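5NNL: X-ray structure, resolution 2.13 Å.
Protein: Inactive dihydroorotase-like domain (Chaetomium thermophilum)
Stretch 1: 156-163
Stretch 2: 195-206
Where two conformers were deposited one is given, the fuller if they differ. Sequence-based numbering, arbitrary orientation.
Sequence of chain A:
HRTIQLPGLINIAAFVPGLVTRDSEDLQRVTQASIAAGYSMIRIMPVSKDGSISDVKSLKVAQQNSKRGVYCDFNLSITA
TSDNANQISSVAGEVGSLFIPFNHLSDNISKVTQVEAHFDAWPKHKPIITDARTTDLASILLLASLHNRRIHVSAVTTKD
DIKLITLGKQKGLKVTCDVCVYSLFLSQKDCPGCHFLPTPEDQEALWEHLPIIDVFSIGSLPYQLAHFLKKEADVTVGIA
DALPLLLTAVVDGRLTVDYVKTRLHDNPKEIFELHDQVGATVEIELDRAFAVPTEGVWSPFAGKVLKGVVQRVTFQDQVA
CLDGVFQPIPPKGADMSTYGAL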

ATOM      1  N   VAL A 156      -9.680  -1.290  -2.890  1.00 28.78           N
ATOM      2  CA  VAL A 156     -11.029  -1.277  -3.438  1.00 30.31           C
ATOM      3  C   VAL A 156     -10.960  -1.574  -4.930  1.00 30.07           C
ATOM      4  O   VAL A 156     -10.095  -1.057  -5.651  1.00 28.00           O
ATOM      5  N   THR A 157     -11.871  -2.429  -5.397  1.00 27.52           N
ATOM      6  CA  THR A 157     -11.848  -2.917  -6.769  1.00 30.10           C
ATOM      7  C   THR A 157     -13.193  -2.858  -7.483  1.00 31.81           C
ATOM      8  O   THR A 157     -13.200  -2.855  -8.719  1.00 33.27           O
ATOM      9  N   THR A 158     -14.318  -2.807  -6.774  1.00 31.61           N
ATOM     10  CA  THR A 158     -15.623  -2.955  -7.401  1.00 31.17           C
ATOM     11  C   THR A 158     -16.424  -1.661  -7.367  1.00 33.23           C
ATOM     12  O   THR A 158     -16.263  -0.819  -6.478  1.00 27.95           O
ATOM     13  N   LYS A 159     -17.306  -1.530  -8.360  1.00 36.19           N
ATOM     14  CA  LYS A 159     -18.296  -0.459  -8.371  1.00 31.14           C
ATOM     15  C   LYS A 159     -19.141  -0.485  -7.105  1.00 28.90           C
ATOM     16  O   LYS A 159     -19.374   0.553  -6.473  1.00 30.34           O
ATOM     17  N   ASP A 160     -19.624  -1.671  -6.727  1.00 30.39           N
ATOM     18  CA  ASP A 160     -20.485  -1.796  -5.556  1.00 31.95           C
ATOM     19  C   ASP A 160     -19.807  -1.246  -4.305  1.00 32.51           C
ATOM     20  O   ASP A 160     -20.420  -0.509  -3.525  1.00 31.01           O
ATOM     21  N   ASP A 161     -18.536  -1.600  -4.094  1.00 30.49           N
ATOM     22  CA  ASP A 161     -17.861  -1.189  -2.865  1.00 31.88           C
ATOM     23  C   ASP A 161     -17.565   0.310  -2.863  1.00 28.76           C
ATOM     24  O   ASP A 161     -17.755   0.979  -1.840  1.00 27.47           O
ATOM     25  N   ILE A 162     -17.120   0.866  -3.993  1.00 29.85           N
ATOM     26  CA  ILE A 162     -16.778   2.288  -3.992  1.00 31.95           C
ATOM     27  C   ILE A 162     -18.029   3.137  -3.822  1.00 28.84           C
ATOM     28  O   ILE A 162     -17.972   4.228  -3.244  1.00 30.28           O
ATOM     29  N   LYS A 163     -19.178   2.655  -4.300  1.00 27.77           N
ATOM     30  CA  LYS A 163     -20.417   3.402  -4.125  1.00 30.29           C
ATOM     31  C   LYS A 163     -20.917   3.335  -2.688  1.00 32.11           C
ATOM     32  O   LYS A 163     -21.491   4.309  -2.189  1.00 31.71           O
ATOM     33  N   HIS A 195      -9.621 -12.966 -11.581  1.00 48.49           N
ATOM     34  CA  HIS A 195     -10.821 -12.433 -10.947  1.00 47.05           C
ATOM     35  C   HIS A 195     -10.507 -11.504  -9.779  1.00 45.59           C
ATOM     36  O   HIS A 195     -11.439 -10.961  -9.176  1.00 46.68           O
ATOM     37  N   PHE A 196      -9.231 -11.304  -9.454  1.00 43.42           N
ATOM     38  CA  PHE A 196      -8.830 -10.289  -8.489  1.00 44.92           C
ATOM     39  C   PHE A 196      -8.658  -8.919  -9.132  1.00 42.96           C
ATOM     40  O   PHE A 196      -8.551  -7.921  -8.411  1.00 42.08           O
ATOM     41  N   LEU A 197      -8.624  -8.850 -10.461  1.00 41.61           N
ATOM     42  CA  LEU A 197      -8.657  -7.577 -11.156  1.00 38.51           C
ATOM     43  C   LEU A 197     -10.098  -7.101 -11.305  1.00 38.94           C
ATOM     44  O   LEU A 197     -11.033  -7.905 -11.286  1.00 40.01           O
ATOM     45  N   PRO A 198     -10.307  -5.795 -11.462  1.00 36.24           N
ATOM     46  CA  PRO A 198     -11.665  -5.297 -11.700  1.00 35.58           C
ATOM     47  C   PRO A 198     -12.164  -5.666 -13.086  1.00 36.21           C
ATOM     48  O   PRO A 198     -11.387  -5.844 -14.028  1.00 35.10           O
ATOM     49  N   THR A 199     -13.483  -5.774 -13.207  1.00 36.60           N
ATOM     50  CA  THR A 199     -14.087  -5.843 -14.522  1.00 36.94           C
ATOM     51  C   THR A 199     -13.946  -4.481 -15.196  1.00 37.10           C
ATOM     52  O   THR A 199     -13.694  -3.474 -14.530  1.00 37.93           O
ATOM     53  N   PRO A 200     -14.087  -4.421 -16.522  1.00 36.38           N
ATOM     54  CA  PRO A 200     -14.079  -3.105 -17.182  1.00 36.10           C
ATOM     55  C   PRO A 200     -15.076  -2.128 -16.577  1.00 36.82           C
ATOM     56  O   PRO A 200     -14.773  -0.934 -16.459  1.00 35.59           O
ATOM     57  N   GLU A 201     -16.259  -2.603 -16.180  1.00 36.46           N
ATOM     58  CA  GLU A 201     -17.235  -1.718 -15.550  1.00 37.74           C
ATOM     59  C   GLU A 201     -16.776  -1.291 -14.162  1.00 34.28           C
ATOM     60  O   GLU A 201     -16.956  -0.130 -13.775  1.00 34.46           O
ATOM     61  N   ASP A 202     -16.197  -2.215 -13.392  1.00 32.72           N
ATOM     62  CA  ASP A 202     -15.644  -1.844 -12.094  1.00 35.63           C
ATOM     63  C   ASP A 202     -14.569  -0.777 -12.258  1.00 31.89           C
ATOM     64  O   ASP A 202     -14.570   0.239 -11.554  1.00 32.08           O
ATOM     65  N   GLN A 203     -13.651  -0.984 -13.204  1.00 30.98           N
ATOM     66  CA  GLN A 203     -12.543  -0.052 -13.384  1.00 32.55           C
ATOM     67  C   GLN A 203     -13.049   1.337 -13.763  1.00 33.59           C
ATOM     68  O   GLN A 203     -12.535   2.349 -13.272  1.00 27.86           O
ATOM     69  N   GLU A 204     -14.052   1.399 -14.639  1.00 33.24           N
ATOM     70  CA  GLU A 204     -14.623   2.693 -15.010  0.51 35.51           C
ATOM     71  C   GLU A 204     -15.262   3.366 -13.810  1.00 34.00           C
ATOM     72  O   GLU A 204     -15.156   4.590 -13.638  1.00 33.81           O
ATOM     73  N   ALA A 205     -15.942   2.592 -12.958  1.00 30.50           N
ATOM     74  CA  ALA A 205     -16.509   3.155 -11.741  1.00 30.69           C
ATOM     75  C   ALA A 205     -15.420   3.735 -10.846  1.00 31.40           C
ATOM     76  O   ALA A 205     -15.642   4.750 -10.175  1.00 30.80           O
ATOM     77  N   LEU A 206     -14.234   3.123 -10.839  1.00 26.97           N
ATOM     78  CA  LEU A 206     -13.131   3.648 -10.040  1.00 30.88           C
ATOM     79  C   LEU A 206     -12.649   4.990 -10.584  1.00 31.22           C
ATOM     80  O   LEU A 206     -12.437   5.942  -9.824  1.00 32.53           O
TER

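The start of a helix leaves backbone N-H groups without partners from a preceding turn, and two neighbouring helices can share the task of satisfying them. The inactive dihydroorotase-like domain of Chaetomium thermophilum offers a worked example, in which helices beginning at Lys 159 and Pro 200 run in similar directions, 24° apart, with a closest axial approach of 9.1 Å.

Stretch 1 enters the contact at Val 156, a buried residue whose t rotamer places CG1 4.4 Å from CD2 of Leu 206, an apolar contact. Thr 157, rotamer m, gives up more area to the other stretch than any other residue. Its CB points sideways, yet CG2 lies 3.5 Å from CB of Pro 198, while its carbonyl O approaches CB of Asp 202 at 3.3 Å. Water 1 bridges the polar side of this residue, donating both to OG1 of Thr 157 (3.1 Å) and to O of Phe 196 (3.0 Å).

The CA-to-CB bond of Thr 158 points away overall, though CB of Thr 158 lies 3.9 Å from OD1 of Asp 202; in the p rotamer its OG1 accepts from N of Asp 161 at 3.0 Å, an N-cap. Thr 199, also p, repeats the motif, its OG1 accepting from N of Asp 202 at 3.0 Å.

At Lys 159 the two helix starts are joined. Its backbone N donates to OD1 of Asp 202 at 2.9 Å, almost linearly at 177°, so a side chain in rotamer m from one helix satisfies one backbone N-H in the first turn of the other. The same OD1 accepts from water 2 at 2.9 Å, and that water accepts from N of Asp 160 at 3.3 Å, extending the carboxylate's reach by one residue. The Lys 159 side chain is t at all four chi angles; this extended form carries NZ to OE2 of Glu 201, a 3.1 Å salt bridge. Glu 201 starts sideways, but its t, t chain brings the carboxylate nearer. Closer to the backbone, CB of Lys 159 rests 3.6 Å from CB of Ala 205, whose short side chain points toward stretch 1.

Asp 160 and Asp 161 make no direct contact with the second stretch. Ile 162, with chi1 t and chi2 p, points toward it: its CB lies 4.4 Å from CD2 of Leu 206, and the same methyl, placed by the m, t rotamer of Leu 206, contacts both Ile 162 and Val 156. Lys 163, exposed and out of reach, ends the series.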

ATOM      1  CB  VAL A 156     -11.727   0.065  -3.160  1.00 26.62           C
ATOM      2  CG1 VAL A 156     -13.157   0.039  -3.695  1.00 27.97           C
ATOM      3  CG2 VAL A 156     -11.733   0.365  -1.657  1.00 26.44           C
ATOM      4  CB  THR A 157     -11.346  -4.371  -6.811  1.00 37.35           C
ATOM      5  OG1 THR A 157     -10.147  -4.497  -6.033  1.00 38.80           O
ATOM      6  CG2 THR A 157     -11.046  -4.798  -8.241  1.00 38.87           C
ATOM      7  CB  THR A 158     -16.442  -4.059  -6.723  1.00 34.12           C
ATOM      8  OG1 THR A 158     -16.724  -3.686  -5.368  1.00 33.57           O
ATOM      9  CG2 THR A 158     -15.689  -5.386  -6.748  1.00 30.65           C
ATOM     10  CB  LYS A 159     -19.179  -0.610  -9.611  1.00 32.55           C
ATOM     11  CG  LYS A 159     -20.313   0.378  -9.723  1.00 32.59           C
ATOM     12  CD  LYS A 159     -21.129   0.095 -10.976  1.00 37.15           C
ATOM     13  CE  LYS A 159     -22.046   1.243 -11.319  1.00 44.67           C
ATOM     14  NZ  LYS A 159     -22.931   0.910 -12.480  1.00 50.07           N
ATOM     15  CB  ASP A 160     -20.870  -3.264  -5.347  1.00 38.37           C
ATOM     16  CG  ASP A 160     -21.807  -3.794  -6.426  1.00 39.79           C
ATOM     17  OD1 ASP A 160     -22.505  -2.988  -7.075  1.00 43.06           O
ATOM     18  OD2 ASP A 160     -21.856  -5.029  -6.612  1.00 43.06           O
ATOM     19  CB  ASP A 161     -16.577  -2.001  -2.666  1.00 31.87           C
ATOM     20  CG  ASP A 161     -16.841  -3.402  -2.112  1.00 32.91           C
ATOM     21  OD1 ASP A 161     -18.013  -3.746  -1.856  1.00 33.06           O
ATOM     22  OD2 ASP A 161     -15.868  -4.161  -1.927  1.00 33.50           O
ATOM     23  CB  ILE A 162     -15.995   2.676  -5.264  1.00 31.26           C
ATOM     24  CG1 ILE A 162     -15.254   4.006  -5.060  1.00 31.87           C
ATOM     25  CG2 ILE A 162     -16.916   2.796  -6.482  1.00 33.21           C
ATOM     26  CD1 ILE A 162     -14.148   3.961  -4.010  1.00 32.07           C
ATOM     27  CB  LYS A 163     -21.486   2.883  -5.083  1.00 34.67           C
ATOM     28  CG  LYS A 163     -21.242   3.278  -6.532  1.00 34.84           C
ATOM     29  CD  LYS A 163     -22.474   3.083  -7.388  1.00 37.46           C
ATOM     30  CE  LYS A 163     -23.540   4.129  -7.073  1.00 44.78           C
ATOM     31  NZ  LYS A 163     -24.637   4.119  -8.079  1.00 50.00           N
ATOM     32  CB  HIS A 195     -11.726 -13.580 -10.483  1.00 53.05           C
ATOM     33  CG  HIS A 195     -12.018 -14.579 -11.559  1.00 55.84           C
ATOM     34  ND1 HIS A 195     -12.780 -14.277 -12.668  1.00 55.92           N
ATOM     35  CD2 HIS A 195     -11.636 -15.870 -11.707  1.00 56.28           C
ATOM     36  CE1 HIS A 195     -12.860 -15.340 -13.448  1.00 55.97           C
ATOM     37  NE2 HIS A 195     -12.176 -16.321 -12.887  1.00 58.11           N
ATOM     38  CB  PHE A 196      -7.524 -10.696  -7.787  1.00 40.71           C
ATOM     39  CG  PHE A 196      -6.469 -11.218  -8.722  1.00 43.82           C
ATOM     40  CD1 PHE A 196      -5.613 -10.352  -9.378  1.00 41.95           C
ATOM     41  CD2 PHE A 196      -6.344 -12.578  -8.951  1.00 45.24           C
ATOM     42  CE1 PHE A 196      -4.648 -10.833 -10.245  1.00 44.65           C
ATOM     43  CE2 PHE A 196      -5.382 -13.065  -9.814  1.00 46.07           C
ATOM     44  CZ  PHE A 196      -4.532 -12.191 -10.461  1.00 46.58           C
ATOM     45  CB  LEU A 197      -8.017  -7.705 -12.534  1.00 36.74           C
ATOM     46  CG  LEU A 197      -6.509  -7.926 -12.615  1.00 39.35           C
ATOM     47  CD1 LEU A 197      -6.102  -8.151 -14.065  1.00 39.48           C
ATOM     48  CD2 LEU A 197      -5.746  -6.751 -12.027  1.00 36.92           C
ATOM     49  CB  PRO A 198     -11.513  -3.778 -11.561  1.00 37.62           C
ATOM     50  CG  PRO A 198     -10.097  -3.522 -11.955  1.00 33.75           C
ATOM     51  CD  PRO A 198      -9.323  -4.698 -11.426  1.00 36.50           C
ATOM     52  CB  THR A 199     -15.563  -6.230 -14.436  1.00 33.94           C
ATOM     53  OG1 THR A 199     -16.306  -5.172 -13.814  1.00 34.15           O
ATOM     54  CG2 THR A 199     -15.753  -7.516 -13.643  1.00 38.77           C
ATOM     55  CB  PRO A 200     -14.416  -3.451 -18.638  1.00 39.35           C
ATOM     56  CG  PRO A 200     -13.894  -4.835 -18.815  1.00 37.74           C
ATOM     57  CD  PRO A 200     -14.114  -5.528 -17.496  1.00 36.76           C
ATOM     58  CB  GLU A 201     -18.599  -2.400 -15.463  1.00 38.77           C
ATOM     59  CG  GLU A 201     -19.612  -1.599 -14.639  1.00 42.27           C
ATOM     60  CD  GLU A 201     -21.054  -1.995 -14.903  1.00 49.30           C
ATOM     61  OE1 GLU A 201     -21.293  -2.856 -15.775  1.00 54.16           O
ATOM     62  OE2 GLU A 201     -21.951  -1.436 -14.236  1.00 52.29           O
ATOM     63  CB  ASP A 202     -15.075  -3.078 -11.384  1.00 30.88           C
ATOM     64  CG  ASP A 202     -16.154  -4.004 -10.841  1.00 36.33           C
ATOM     65  OD1 ASP A 202     -17.267  -3.524 -10.533  1.00 36.05           O
ATOM     66  OD2 ASP A 202     -15.876  -5.216 -10.710  1.00 39.68           O
ATOM     67  CB  GLN A 203     -11.586  -0.581 -14.449  1.00 32.83           C
ATOM     68  CG  GLN A 203     -10.259   0.149 -14.510  1.00 33.33           C
ATOM     69  CD  GLN A 203      -9.439  -0.259 -15.715  1.00 32.63           C
ATOM     70  OE1 GLN A 203      -9.629   0.262 -16.811  1.00 36.09           O
ATOM     71  NE2 GLN A 203      -8.533  -1.204 -15.523  1.00 34.16           N
ATOM     72  CB  GLU A 204     -15.647   2.499 -16.130  0.51 39.63           C
ATOM     73  CG  GLU A 204     -16.213   3.792 -16.702  0.51 43.24           C
ATOM     74  CD  GLU A 204     -17.317   3.544 -17.715  0.51 45.64           C
ATOM     75  OE1 GLU A 204     -17.194   2.588 -18.511  0.51 52.19           O
ATOM     76  OE2 GLU A 204     -18.310   4.301 -17.708  0.51 45.90           O
ATOM     77  CB  ALA A 205     -17.311   2.090 -10.995  1.00 33.19           C
ATOM     78  CB  LEU A 206     -11.982   2.639 -10.005  1.00 29.99           C
ATOM     79  CG  LEU A 206     -12.257   1.289  -9.332  1.00 30.57           C
ATOM     80  CD1 LEU A 206     -11.031   0.399  -9.436  1.00 27.61           C
ATOM     81  CD2 LEU A 206     -12.666   1.465  -7.876  1.00 27.51           C
TER
HETATM   82  O   HOH W   1      -8.036  -4.945  -8.223  1.00 47.97           O
HETATM   83  O   HOH W   2     -19.429  -4.227  -8.737  1.00 36.77           O